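Local coordinates for metallo-beta-lactamase (Simiduia agarivorans, PDB 6MFI), which probably hydrolyses beta-lactam antibiotics with two zinc ions, as a class B3 metallo-beta-lactamase, at residues A[68-72]-A[73-77]; A[136-139]-A[140-143]; A[216-219]-A[220-224]; A[252-256]-A[257-261]. All coordinates share one frame; numbering follows the deposited sequence.

Interactions 1 and 2 belong to the half of the fold built on the seven-stranded mixed sheet: a hairpin at 68-77 and the end of helix 134-142. Their centres lie about 24 Å apart. The side chain of L77 in interaction 1 is about 11 Å from that of H115, and the side chain of V139 in interaction 2 about 10 Å from a zinc ion. Interaction 4 brings H253 to one of the two zinc ions, which it shares with D114 and H115. In interaction 3 the side chain of V217 comes within about 3 Å of that of H188, a ligand of the other zinc. The nearest atoms of interactions 3 and 4 are about 8 Å apart.

Interaction 1: A[68-72]-A[73-77]; sequences LITGD and AGHVL
This is the beta hairpin of strands 67-71 and 74-78, where the chain reverses around D72 and A73. The I69-V76 pair forms its firm part. V76 N bonds to I69 O at 2.8 Å, and I69 N returns a bond to V76 O at 2.9 Å. The segment axes run antiparallel at 163°. On the face that carries L68, T70, H75 and L77, the imidazole of H75 covers T70. T70 CG2 stands over the ring centre, 3.8 Å from the centroid, as a CH-pi contact. H75 CG lies beside its own backbone N (chi1 -42°), which lays the ring along the T70 side chain and points ND1 at the opposite strand. There G71 N makes a weak bond to H75 ND1 at 3.4 Å, and a second weak one to G74 O. L68 CD1 packs on H75 CB at 4.0 Å and on L77 CD1 at 4.3 Å. F98 meets the H75 ring, while I69 and V76 pack on L178 and L180 from the other face. The whole is an antiparallel hairpin in the larger sheet of the metallo-beta-lactamase alpha-beta/beta-alpha fold.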
loop_
_atom_site.group_PDB
_atom_site.type_symbol
_atom_site.label_atom_id
_atom_site.label_comp_id
_atom_site.label_asym_id
_atom_site.label_seq_id
_atom_site.Cartn_x
_atom_site.Cartn_y
_atom_site.Cartn_z
ATOM N N LEU A 68 0.986 -8.524 4.842
ATOM C CA LEU A 68 0.448 -9.878 4.854
ATOM C C LEU A 68 -0.542 -10.016 6.002
ATOM O O LEU A 68 -0.205 -9.727 7.156
ATOM C CB LEU A 68 1.568 -10.911 4.992
ATOM C CG LEU A 68 1.150 -12.385 4.994
ATOM C CD1 LEU A 68 0.741 -12.844 3.598
ATOM C CD2 LEU A 68 2.266 -13.257 5.546
ATOM N N ILE A 69 -1.755 -10.457 5.684
ATOM C CA ILE A 69 -2.815 -10.655 6.666
ATOM C C ILE A 69 -3.255 -12.109 6.586
ATOM O O ILE A 69 -3.787 -12.544 5.557
ATOM C CB ILE A 69 -3.998 -9.704 6.429
ATOM C CG1 ILE A 69 -3.520 -8.251 6.474
ATOM C CG2 ILE A 69 -5.087 -9.940 7.465
ATOM C CD1 ILE A 69 -4.310 -7.325 5.585
ATOM N N THR A 70 -3.038 -12.854 7.666
ATOM C CA THR A 70 -3.254 -14.294 7.686
ATOM C C THR A 70 -4.610 -14.632 8.293
ATOM O O THR A 70 -5.061 -13.978 9.237
ATOM C CB THR A 70 -2.148 -14.996 8.475
ATOM O OG1 THR A 70 -2.206 -14.586 9.849
ATOM C CG2 THR A 70 -0.785 -14.639 7.905
ATOM N N GLY A 71 -5.251 -15.670 7.749
ATOM C CA GLY A 71 -6.531 -16.133 8.242
ATOM C C GLY A 71 -6.602 -17.648 8.223
ATOM O O GLY A 71 -5.654 -18.326 7.823
ATOM N N ASP A 72 -7.749 -18.167 8.663
ATOM C CA ASP A 72 -7.944 -19.609 8.737
ATOM C C ASP A 72 -8.235 -20.248 7.384
ATOM O O ASP A 72 -8.168 -21.477 7.273
ATOM C CB ASP A 72 -9.080 -19.948 9.708
ATOM C CG ASP A 72 -10.280 -19.035 9.549
ATOM O OD1 ASP A 72 -10.576 -18.276 10.494
ATOM O OD2 ASP A 72 -10.928 -19.078 8.482
ATOM N N ALA A 73 -8.555 -19.457 6.364
ATOM C CA ALA A 73 -8.861 -19.969 5.033
ATOM C C ALA A 73 -8.015 -19.269 3.982
ATOM O O ALA A 73 -8.488 -18.939 2.891
ATOM C CB ALA A 73 -10.347 -19.821 4.717
ATOM N N GLY A 74 -6.749 -19.034 4.293
ATOM C CA GLY A 74 -5.841 -18.360 3.390
ATOM C C GLY A 74 -5.501 -16.957 3.866
ATOM O O GLY A 74 -6.081 -16.422 4.811
ATOM N N HIS A 75 -4.532 -16.363 3.176
ATOM C CA HIS A 75 -4.019 -15.049 3.526
ATOM C C HIS A 75 -4.307 -14.050 2.414
ATOM O O HIS A 75 -4.539 -14.415 1.258
ATOM C CB HIS A 75 -2.508 -15.091 3.797
ATOM C CG HIS A 75 -2.069 -16.275 4.600
ATOM N ND1 HIS A 75 -2.847 -16.834 5.592
ATOM C CD2 HIS A 75 -0.931 -17.008 4.558
ATOM C CE1 HIS A 75 -2.207 -17.859 6.126
ATOM N NE2 HIS A 75 -1.042 -17.986 5.516
ATOM N N VAL A 76 -4.290 -12.773 2.787
ATOM C CA VAL A 76 -4.391 -11.661 1.851
ATOM C C VAL A 76 -3.068 -10.910 1.871
ATOM O O VAL A 76 -2.503 -10.658 2.941
ATOM C CB VAL A 76 -5.564 -10.723 2.200
ATOM C CG1 VAL A 76 -5.644 -9.577 1.205
ATOM C CG2 VAL A 76 -6.872 -11.498 2.235
ATOM N N LEU A 77 -2.570 -10.564 0.687
ATOM C CA LEU A 77 -1.296 -9.869 0.548
ATOM C C LEU A 77 -1.519 -8.599 -0.256
ATOM O O LEU A 77 -2.007 -8.658 -1.390
ATOM C CB LEU A 77 -0.251 -10.761 -0.127
ATOM C CG LEU A 77 1.110 -10.123 -0.411
ATOM C CD1 LEU A 77 1.803 -9.746 0.886
ATOM C CD2 LEU A 77 1.975 -11.065 -1.231
#

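Interaction 2: A[136-139]-A[140-143]; sequences AAAV and MRNG
M140 N bonds to A136 O at 3.0 Å and R141 N to A137 O at 2.9 Å, the i to i+4 pattern of an alpha helix. The first bond is nearly straight at 166°. N142 N continues the series to A138 O. G143 then leaves helical angles with positive phi.

R141 does most of the side-chain work. Its chain is extended through chi2 and bends at chi3 (64°), which folds the guanidinium back over the preceding turn. One face of the group lies against A138 CA and A137 O. R141 NH2 is 3.5 Å from A138 CB. Water 1 joins the same two turns: it donates to A137 O at 3.1 Å and receives a weak bond from R141 NH1. A137 O therefore accepts from both R141 N and the water. M140 takes another course. In one of its two conformers the chain bends at chi2 and chi3, and CG comes close to A136 O. A137 and M140 pack on V163 of strand 163-166, and V139 packs on E111 and F158. R141 and N142 are on the exposed side. Backbone bonds also join M140 with A161 and G143 with F158. This is the C-terminal turn of an amphipathic alpha helix, ended by a glycine of positive phi and packed against the edge strand of the larger sheet.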
loop_
_atom_site.group_PDB
_atom_site.type_symbol
_atom_site.label_atom_id
_atom_site.label_comp_id
_atom_site.label_asym_id
_atom_site.label_seq_id
_atom_site.Cartn_x
_atom_site.Cartn_y
_atom_site.Cartn_z
ATOM N N ALA A 136 -6.622 0.870 -11.921
ATOM C CA ALA A 136 -5.426 0.076 -11.668
ATOM C C ALA A 136 -5.422 -1.194 -12.507
ATOM O O ALA A 136 -4.369 -1.612 -13.004
ATOM C CB ALA A 136 -5.322 -0.260 -10.181
ATOM N N ALA A 137 -6.591 -1.816 -12.685
ATOM C CA ALA A 137 -6.670 -3.047 -13.466
ATOM C C ALA A 137 -6.211 -2.835 -14.902
ATOM O O ALA A 137 -5.628 -3.741 -15.506
ATOM C CB ALA A 137 -8.096 -3.596 -13.439
ATOM N N ALA A 138 -6.464 -1.650 -15.464
ATOM C CA ALA A 138 -5.990 -1.361 -16.814
ATOM C C ALA A 138 -4.469 -1.297 -16.861
ATOM O O ALA A 138 -3.854 -1.719 -17.847
ATOM C CB ALA A 138 -6.600 -0.055 -17.317
ATOM N N VAL A 139 -3.845 -0.777 -15.803
ATOM C CA VAL A 139 -2.388 -0.711 -15.764
ATOM C C VAL A 139 -1.793 -2.106 -15.614
ATOM O O VAL A 139 -0.824 -2.456 -16.296
ATOM C CB VAL A 139 -1.925 0.229 -14.637
ATOM C CG1 VAL A 139 -0.407 0.250 -14.553
ATOM C CG2 VAL A 139 -2.469 1.631 -14.866
ATOM N N MET A 140 -2.363 -2.926 -14.727
ATOM C CA MET A 140 -1.870 -4.289 -14.545
ATOM C C MET A 140 -2.072 -5.123 -15.803
ATOM O O MET A 140 -1.242 -5.979 -16.131
ATOM C CB MET A 140 -2.571 -4.952 -13.358
ATOM C CG MET A 140 -2.649 -4.093 -12.111
ATOM S SD MET A 140 -1.026 -3.601 -11.513
ATOM C CE MET A 140 -0.258 -5.202 -11.287
ATOM N N ARG A 141 -3.179 -4.895 -16.510
ATOM C CA ARG A 141 -3.440 -5.634 -17.740
ATOM C C ARG A 141 -2.480 -5.226 -18.851
ATOM O O ARG A 141 -2.074 -6.068 -19.660
ATOM C CB ARG A 141 -4.890 -5.419 -18.173
ATOM C CG ARG A 141 -5.251 -6.021 -19.517
ATOM C CD ARG A 141 -6.734 -5.856 -19.806
ATOM N NE ARG A 141 -7.117 -4.452 -19.938
ATOM C CZ ARG A 141 -7.849 -3.788 -19.049
ATOM N NH1 ARG A 141 -8.284 -4.400 -17.956
ATOM N NH2 ARG A 141 -8.149 -2.513 -19.255
ATOM N N ASN A 142 -2.100 -3.950 -18.899
ATOM C CA ASN A 142 -1.187 -3.446 -19.914
ATOM C C ASN A 142 0.252 -3.340 -19.431
ATOM O O ASN A 142 1.146 -3.109 -20.251
ATOM C CB ASN A 142 -1.655 -2.073 -20.410
ATOM C CG ASN A 142 -3.107 -2.075 -20.843
ATOM O OD1 ASN A 142 -3.628 -3.090 -21.303
ATOM N ND2 ASN A 142 -3.770 -0.934 -20.695
ATOM N N GLY A 143 0.498 -3.500 -18.133
ATOM C CA GLY A 143 1.844 -3.404 -17.608
ATOM C C GLY A 143 2.433 -2.013 -17.588
ATOM O O GLY A 143 3.642 -1.877 -17.384
HETATM O O HOH W 1 -7.554 -6.055 -16.120
#

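Interaction 3: A[216-219]-A[220-224]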
loop_
_atom_site.group_PDB
_atom_site.type_symbol
_atom_site.label_atom_id
_atom_site.label_comp_id
_atom_site.label_asym_id
_atom_site.label_seq_id
_atom_site.Cartn_x
_atom_site.Cartn_y
_atom_site.Cartn_z
ATOM N N PRO A 216 1.229 14.438 -3.885
ATOM C CA PRO A 216 1.065 15.267 -5.088
ATOM C C PRO A 216 2.330 15.356 -5.942
ATOM O O PRO A 216 2.775 16.442 -6.321
ATOM C CB PRO A 216 0.678 16.630 -4.507
ATOM C CG PRO A 216 1.331 16.657 -3.162
ATOM C CD PRO A 216 1.285 15.242 -2.654
ATOM N N VAL A 217 2.924 14.203 -6.229
ATOM C CA VAL A 217 4.103 14.114 -7.070
ATOM C C VAL A 217 3.662 13.630 -8.443
ATOM O O VAL A 217 2.633 12.965 -8.602
ATOM C CB VAL A 217 5.174 13.180 -6.456
ATOM C CG1 VAL A 217 4.761 11.723 -6.606
ATOM C CG2 VAL A 217 6.541 13.437 -7.072
ATOM N N SER A 218 4.448 13.971 -9.458
ATOM C CA SER A 218 4.090 13.670 -10.836
ATOM C C SER A 218 5.347 13.739 -11.691
ATOM O O SER A 218 6.436 14.063 -11.208
ATOM C CB SER A 218 3.023 14.640 -11.344
ATOM O OG SER A 218 3.591 15.904 -11.643
ATOM N N ALA A 219 5.185 13.427 -12.972
ATOM C CA ALA A 219 6.251 13.624 -13.938
ATOM C C ALA A 219 6.378 15.104 -14.276
ATOM O O ALA A 219 5.418 15.872 -14.164
ATOM C CB ALA A 219 5.991 12.813 -15.207
ATOM N N GLU A 220 7.577 15.501 -14.692
ATOM C CA GLU A 220 7.839 16.903 -14.989
ATOM C C GLU A 220 7.068 17.324 -16.234
ATOM O O GLU A 220 7.282 16.777 -17.321
ATOM C CB GLU A 220 9.336 17.136 -15.174
ATOM C CG GLU A 220 9.718 18.598 -15.304
ATOM C CD GLU A 220 11.216 18.804 -15.358
ATOM O OE1 GLU A 220 11.950 17.801 -15.482
ATOM O OE2 GLU A 220 11.661 19.967 -15.270
ATOM N N GLY A 221 6.172 18.292 -16.074
ATOM C CA GLY A 221 5.328 18.750 -17.155
ATOM C C GLY A 221 3.897 18.263 -17.112
ATOM O O GLY A 221 3.147 18.523 -18.058
ATOM N N TYR A 222 3.493 17.570 -16.044
ATOM C CA TYR A 222 2.136 17.038 -15.959
ATOM C C TYR A 222 1.145 18.103 -15.505
ATOM O O TYR A 222 0.066 18.246 -16.089
ATOM C CB TYR A 222 2.105 15.839 -15.012
ATOM C CG TYR A 222 0.718 15.475 -14.541
ATOM C CD1 TYR A 222 -0.217 14.942 -15.418
ATOM C CD2 TYR A 222 0.338 15.679 -13.223
ATOM C CE1 TYR A 222 -1.488 14.612 -14.991
ATOM C CE2 TYR A 222 -0.929 15.353 -12.785
ATOM C CZ TYR A 222 -1.839 14.820 -13.672
ATOM O OH TYR A 222 -3.102 14.497 -13.237
ATOM N N ARG A 223 1.515 18.873 -14.474
ATOM C CA ARG A 223 0.721 19.951 -13.879
ATOM C C ARG A 223 -0.622 19.465 -13.347
ATOM O O ARG A 223 -1.468 18.976 -14.103
ATOM C CB ARG A 223 0.511 21.116 -14.860
ATOM C CG ARG A 223 1.468 21.177 -16.054
ATOM C CD ARG A 223 2.911 21.455 -15.650
ATOM N NE ARG A 223 3.040 22.603 -14.760
ATOM C CZ ARG A 223 4.107 22.840 -14.005
ATOM N NH1 ARG A 223 5.137 22.007 -14.034
ATOM N NH2 ARG A 223 4.148 23.910 -13.226
ATOM N N PHE A 224 -0.834 19.636 -12.039
ATOM C CA PHE A 224 -2.052 19.141 -11.404
ATOM C C PHE A 224 -3.260 20.005 -11.749
ATOM O O PHE A 224 -4.341 19.477 -12.037
ATOM C CB PHE A 224 -1.861 19.082 -9.888
ATOM C CG PHE A 224 -1.627 17.695 -9.357
ATOM C CD1 PHE A 224 -0.352 17.152 -9.338
ATOM C CD2 PHE A 224 -2.681 16.936 -8.876
ATOM C CE1 PHE A 224 -0.135 15.880 -8.847
ATOM C CE2 PHE A 224 -2.469 15.663 -8.386
ATOM C CZ PHE A 224 -1.196 15.135 -8.371
#
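P216 and F224 form the close-packed part of this contact, and both are buried. F224 CE1 is 3.8 Å from P216 C and 4.2 Å from S218 CB, and V217 O sits near the plane of the ring at its edge. S218 and Y222 lead from this part to the turn. S218 CB lies 3.4 Å from Y222 CD2, approaching the ring obliquely. The phenol group is swung toward S218 because Y222 CG is anti to the backbone N (chi1 163°). The two aromatic rings also touch each other: the CE2 edge of Y222 lies over one face of F224, offset toward the rim. Beyond 216-224, H227 of the same loop meets Y222 nearly parallel. Y230 of helix 228-242 packs on both rings, and R289 and L290 of helix 274-291 touch F224. V217 touches H188, a zinc ligand, which places the loop beside the metal site.

The solvent side is much looser. E220 and G221 are exposed at the corners of a type II beta turn from A219 to Y222. The E220 chain is extended, and R223 points away. Here the turn is held by Y222 N to A219 O at 3.2 Å.

A219 O also accepts from S218 OG at 3.1 Å. The two donors come from opposite faces of the carbonyl plane, neither on a lone pair. P216 O bonds to R289, which also makes a weak bond to S218 OG. The chemistry is consistent with a loop held by aromatic packing and by A219 O, which accepts two hydrogen bonds.

Interaction 4: A[252-256]-A[257-261]. With ZN (zinc ion), chain B.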
loop_
_atom_site.group_PDB
_atom_site.type_symbol
_atom_site.label_atom_id
_atom_site.label_comp_id
_atom_site.label_asym_id
_atom_site.label_seq_id
_atom_site.Cartn_x
_atom_site.Cartn_y
_atom_site.Cartn_z
ATOM N N PRO A 252 2.599 2.455 1.955
ATOM C CA PRO A 252 3.442 1.708 1.004
ATOM C C PRO A 252 4.899 2.128 1.043
ATOM O O PRO A 252 5.790 1.289 0.859
ATOM C CB PRO A 252 2.791 2.015 -0.352
ATOM C CG PRO A 252 1.385 2.374 -0.022
ATOM C CD PRO A 252 1.448 3.089 1.291
ATOM N N HIS A 253 5.166 3.412 1.262
ATOM C CA HIS A 253 6.497 3.859 1.634
ATOM C C HIS A 253 6.524 3.991 3.147
ATOM O O HIS A 253 5.860 4.887 3.690
ATOM C CB HIS A 253 6.835 5.192 0.970
ATOM C CG HIS A 253 6.892 5.123 -0.524
ATOM N ND1 HIS A 253 8.011 4.698 -1.207
ATOM C CD2 HIS A 253 5.967 5.423 -1.466
ATOM C CE1 HIS A 253 7.773 4.740 -2.505
ATOM N NE2 HIS A 253 6.540 5.176 -2.690
ATOM N N PRO A 254 7.247 3.127 3.867
ATOM C CA PRO A 254 7.137 3.121 5.336
ATOM C C PRO A 254 7.454 4.455 5.986
ATOM O O PRO A 254 6.831 4.802 6.996
ATOM C CB PRO A 254 8.141 2.038 5.753
ATOM C CG PRO A 254 8.239 1.142 4.559
ATOM C CD PRO A 254 8.117 2.049 3.370
ATOM N N SER A 255 8.398 5.220 5.437
ATOM C CA SER A 255 8.747 6.502 6.034
ATOM C C SER A 255 7.672 7.564 5.832
ATOM O O SER A 255 7.765 8.632 6.445
ATOM C CB SER A 255 10.079 6.996 5.469
ATOM O OG SER A 255 11.148 6.158 5.875
ATOM N N ALA A 256 6.663 7.302 4.996
ATOM C CA ALA A 256 5.575 8.260 4.832
ATOM C C ALA A 256 4.776 8.425 6.118
ATOM O O ALA A 256 4.246 9.511 6.382
ATOM C CB ALA A 256 4.658 7.833 3.686
ATOM N N SER A 257 4.673 7.367 6.923
ATOM C CA SER A 257 3.996 7.423 8.213
ATOM C C SER A 257 4.972 7.325 9.379
ATOM O O SER A 257 4.556 7.052 10.510
ATOM C CB SER A 257 2.941 6.320 8.309
ATOM O OG SER A 257 3.475 5.064 7.925
ATOM N N GLN A 258 6.263 7.543 9.122
ATOM C CA GLN A 258 7.304 7.456 10.146
ATOM C C GLN A 258 7.272 6.099 10.842
ATOM O O GLN A 258 7.413 5.997 12.063
ATOM C CB GLN A 258 7.179 8.598 11.158
ATOM C CG GLN A 258 7.189 9.981 10.527
ATOM C CD GLN A 258 7.451 11.083 11.534
ATOM O OE1 GLN A 258 8.165 10.886 12.518
ATOM N NE2 GLN A 258 6.876 12.255 11.290
ATOM N N MET A 259 7.078 5.042 10.047
ATOM C CA MET A 259 6.990 3.694 10.601
ATOM C C MET A 259 8.269 3.306 11.330
ATOM O O MET A 259 8.219 2.653 12.379
ATOM C CB MET A 259 6.687 2.688 9.492
ATOM C CG MET A 259 6.152 1.358 9.991
ATOM S SD MET A 259 5.772 0.232 8.640
ATOM C CE MET A 259 7.376 -0.511 8.372
ATOM N N ARG A 260 9.425 3.693 10.787
ATOM C CA ARG A 260 10.688 3.356 11.435
ATOM C C ARG A 260 10.844 4.091 12.760
ATOM O O ARG A 260 11.308 3.510 13.748
ATOM C CB ARG A 260 11.859 3.673 10.507
ATOM C CG ARG A 260 13.199 3.195 11.038
ATOM C CD ARG A 260 14.351 3.707 10.192
ATOM N NE ARG A 260 15.631 3.169 10.642
ATOM C CZ ARG A 260 16.340 3.670 11.647
ATOM N NH1 ARG A 260 15.898 4.728 12.313
ATOM N NH2 ARG A 260 17.495 3.113 11.988
ATOM N N GLN A 261 10.463 5.370 12.803
ATOM C CA GLN A 261 10.553 6.117 14.053
ATOM C C GLN A 261 9.573 5.582 15.089
ATOM O O GLN A 261 9.917 5.465 16.271
ATOM C CB GLN A 261 10.312 7.605 13.797
ATOM C CG GLN A 261 11.291 8.227 12.815
ATOM C CD GLN A 261 10.763 8.245 11.394
ATOM O OE1 GLN A 261 10.624 7.200 10.755
ATOM N NE2 GLN A 261 10.471 9.438 10.887
HETATM ZN ZN ZN B . 5.755 4.625 -4.553
HETATM O O HOH W 2 9.960 3.877 7.784
HETATM O O HOH W 3 5.390 5.600 -6.245
#
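M259 CG is anti to the backbone N (chi1 -162°) and the chain bends at chi3 (86°), which turns the methyl group back onto P254. M259 CE rests 3.7 Å from P254 CB. The same two residues are joined through the backbone: M259 N bonds to P254 O at 3.1 Å, with the donor above the carbonyl plane. P254 O also accepts weakly from S257 N, where the 3-10 segment beginning at 254 passes into the helix. Q258 N makes a weak bond to S255 O at 3.3 Å. In one of its two conformers the hydroxyl of S257 is hydrogen-bonded to T251 OG1. Water 2 donates to S255 OG and accepts from R260 N in the first turn of the helix; S255 OG also bonds to D39 and W40. One residue before the 3-10 segment, H253 NE2 binds zinc at 2.1 Å. D114, H115 and water 3, which is 2.0 Å from the metal, complete the ligands. The water lies in the plane of the H253 ring. Q258 is the N-cap of helix 259-265. P254 and M259 pack on Y58 of strand 56-58, S257 on L249 and M259 on L250, of strand 248-250.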